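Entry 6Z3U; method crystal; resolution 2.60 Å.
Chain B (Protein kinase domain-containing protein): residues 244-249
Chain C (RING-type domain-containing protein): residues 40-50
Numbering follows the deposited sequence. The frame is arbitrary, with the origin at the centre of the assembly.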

# COMPACT_ATOMS: atom_id res chain seq x y z
N SER B 244 2.11 0.12 5.46
CA SER B 244 1.03 0.99 5.90
C SER B 244 0.93 0.98 7.42
O SER B 244 1.30 0.01 8.08
N PHE B 245 0.42 2.07 7.97
CA PHE B 245 0.23 2.17 9.41
C PHE B 245 -0.58 0.98 9.92
O PHE B 245 -1.72 0.77 9.50
N ALA B 246 0.01 0.22 10.84
CA ALA B 246 -0.68 -0.93 11.40
C ALA B 246 -1.76 -0.49 12.38
O ALA B 246 -1.68 0.57 13.00
N ASP B 247 -2.78 -1.33 12.52
CA ASP B 247 -3.83 -1.07 13.48
C ASP B 247 -3.36 -1.42 14.89
O ASP B 247 -2.34 -2.08 15.06
N PRO B 248 -4.07 -0.95 15.91
CA PRO B 248 -3.69 -1.31 17.29
C PRO B 248 -3.78 -2.81 17.51
O PRO B 248 -4.78 -3.45 17.17
N GLY B 249 -2.72 -3.37 18.09
CA GLY B 249 -2.62 -4.80 18.30
C GLY B 249 -2.00 -5.57 17.16
O GLY B 249 -1.71 -6.76 17.32
N GLY C 40 5.68 3.52 21.38
CA GLY C 40 5.41 4.68 20.56
C GLY C 40 4.31 4.50 19.53
O GLY C 40 4.36 5.15 18.48
N TYR C 41 3.32 3.66 19.80
CA TYR C 41 2.20 3.53 18.89
C TYR C 41 1.30 4.75 19.02
O TYR C 41 0.93 5.15 20.12
N SER C 42 0.94 5.35 17.88
CA SER C 42 0.13 6.55 17.85
C SER C 42 -1.33 6.16 17.64
O SER C 42 -1.71 5.70 16.55
N PHE C 43 -2.15 6.36 18.67
CA PHE C 43 -3.59 6.17 18.52
C PHE C 43 -4.23 7.34 17.79
O PHE C 43 -5.26 7.17 17.14
N LEU C 44 -3.64 8.53 17.89
CA LEU C 44 -4.17 9.67 17.16
C LEU C 44 -4.13 9.42 15.66
O LEU C 44 -5.06 9.78 14.94
N ASP C 45 -3.05 8.79 15.18
CA ASP C 45 -2.94 8.50 13.76
C ASP C 45 -4.02 7.52 13.31
O ASP C 45 -4.57 7.65 12.21
N TYR C 46 -4.33 6.52 14.15
CA TYR C 46 -5.38 5.57 13.81
C TYR C 46 -6.73 6.26 13.70
O TYR C 46 -7.48 6.04 12.74
N ILE C 47 -7.08 7.08 14.70
CA ILE C 47 -8.34 7.82 14.65
C ILE C 47 -8.38 8.70 13.40
O ILE C 47 -9.40 8.77 12.70
N SER C 48 -7.27 9.39 13.11
CA SER C 48 -7.21 10.20 11.90
C SER C 48 -7.35 9.35 10.65
O SER C 48 -7.93 9.79 9.66
N ARG C 49 -6.81 8.12 10.68
CA ARG C 49 -6.91 7.23 9.53
C ARG C 49 -8.34 6.77 9.31
O ARG C 49 -8.81 6.71 8.17
N ALA C 50 -9.05 6.45 10.39
CA ALA C 50 -10.43 6.00 10.27
C ALA C 50 -11.34 7.12 9.78
O ALA C 50 -12.15 6.92 8.87

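A single hydrogen bond joins the two stretches, from a tyrosine hydroxyl to a backbone carbonyl, while a proline lies among three aromatic rings. C:Tyr41, chi1 t, points toward chain B and donates from C:Tyr41 OH to B:Ala246 O at 2.8 Å, the acceptor lying near the plane of the ring. C:Tyr41 OH also sits 2.8 Å from B:Pro248 N, which has no hydrogen to share, so no hydrogen bond forms there. C:Tyr41 OH is modelled too close to B:Pro248, so its position is less sure.

B:Pro248 fills the space among three aromatic side chains. B:Pro248 CD lies over one face of C:Tyr46 (chi1 t), 3.9 Å from the ring centroid, in a CH-pi contact; B:Pro248 CG approaches C:Tyr41 CZ at 3.7 Å, and B:Pro248 CB lies 4.2 Å from CE1 of C:Phe43 (chi1 m), whose CA-to-CB bond runs sideways but whose ring end comes nearer. B:Asp247 (m) starts away from chain C, yet B:Asp247 OD1 reaches the edge of the C:Tyr46 ring, 3.5 Å from C:Tyr46 CE1; both its carboxylate oxygens are hydrogen-bonded elsewhere in the structure.

B:Phe245 (m) points toward the helix, placing B:Phe245 CE2 3.6 Å from OD2 of C:Asp45 (m). One turn on, the extended C:Arg49 (t, t, t) packs C:Arg49 CD 4.3 Å from B:Phe245 CB.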

# COMPACT_ATOMS: atom_id res chain seq x y z
CB SER B 244 -0.30 0.54 5.30
OG SER B 244 -0.31 0.70 3.89
CB PHE B 245 -0.47 3.48 9.77
CG PHE B 245 0.39 4.70 9.64
CD1 PHE B 245 1.64 4.63 9.04
CD2 PHE B 245 -0.04 5.92 10.13
CE1 PHE B 245 2.43 5.76 8.92
CE2 PHE B 245 0.75 7.04 10.03
CZ PHE B 245 1.99 6.96 9.42
CB ALA B 246 0.32 -1.84 12.11
CB ASP B 247 -5.08 -1.87 13.14
CG ASP B 247 -5.84 -1.29 11.97
OD1 ASP B 247 -5.44 -0.22 11.47
OD2 ASP B 247 -6.85 -1.90 11.55
CB PRO B 248 -4.70 -0.54 18.15
CG PRO B 248 -5.19 0.56 17.27
CD PRO B 248 -5.20 -0.00 15.88
CB TYR C 41 1.40 2.26 19.17
CG TYR C 41 0.28 2.05 18.16
CD1 TYR C 41 -0.95 2.66 18.33
CD2 TYR C 41 0.47 1.26 17.04
CE1 TYR C 41 -1.97 2.48 17.41
CE2 TYR C 41 -0.54 1.07 16.12
CZ TYR C 41 -1.76 1.69 16.31
OH TYR C 41 -2.77 1.51 15.39
CB SER C 42 0.60 7.49 16.74
OG SER C 42 -0.31 8.57 16.59
CB PHE C 43 -4.24 5.96 19.88
CG PHE C 43 -3.78 4.71 20.58
CD1 PHE C 43 -4.47 3.53 20.44
CD2 PHE C 43 -2.65 4.73 21.38
CE1 PHE C 43 -4.05 2.38 21.08
CE2 PHE C 43 -2.22 3.59 22.02
CZ PHE C 43 -2.92 2.41 21.87
CB LEU C 44 -3.39 10.94 17.51
CG LEU C 44 -2.89 11.15 18.95
CD1 LEU C 44 -3.88 10.62 19.99
CD2 LEU C 44 -1.50 10.54 19.15
CB ASP C 45 -1.55 7.97 13.44
CG ASP C 45 -0.49 9.06 13.41
OD1 ASP C 45 -0.84 10.25 13.59
OD2 ASP C 45 0.70 8.74 13.20
CB TYR C 46 -5.43 4.44 14.84
CG TYR C 46 -6.60 3.50 14.67
CD1 TYR C 46 -6.53 2.44 13.77
CD2 TYR C 46 -7.76 3.65 15.41
CE1 TYR C 46 -7.58 1.57 13.60
CE2 TYR C 46 -8.83 2.78 15.25
CZ TYR C 46 -8.73 1.74 14.34
OH TYR C 46 -9.78 0.86 14.18
CB ILE C 47 -8.52 8.66 15.93
CG1 ILE C 47 -8.57 7.74 17.16
CG2 ILE C 47 -9.78 9.51 15.83
CD1 ILE C 47 -8.54 8.48 18.48
CB SER C 48 -5.89 10.97 11.86
OG SER C 48 -5.71 11.73 13.05
CB ARG C 49 -5.97 6.05 9.74
CG ARG C 49 -5.90 5.04 8.59
CD ARG C 49 -4.61 4.24 8.69
NE ARG C 49 -4.72 2.89 8.13
CZ ARG C 49 -4.70 2.61 6.83
NH1 ARG C 49 -4.80 1.35 6.43
NH2 ARG C 49 -4.60 3.58 5.94
CB ALA C 50 -10.93 5.45 11.61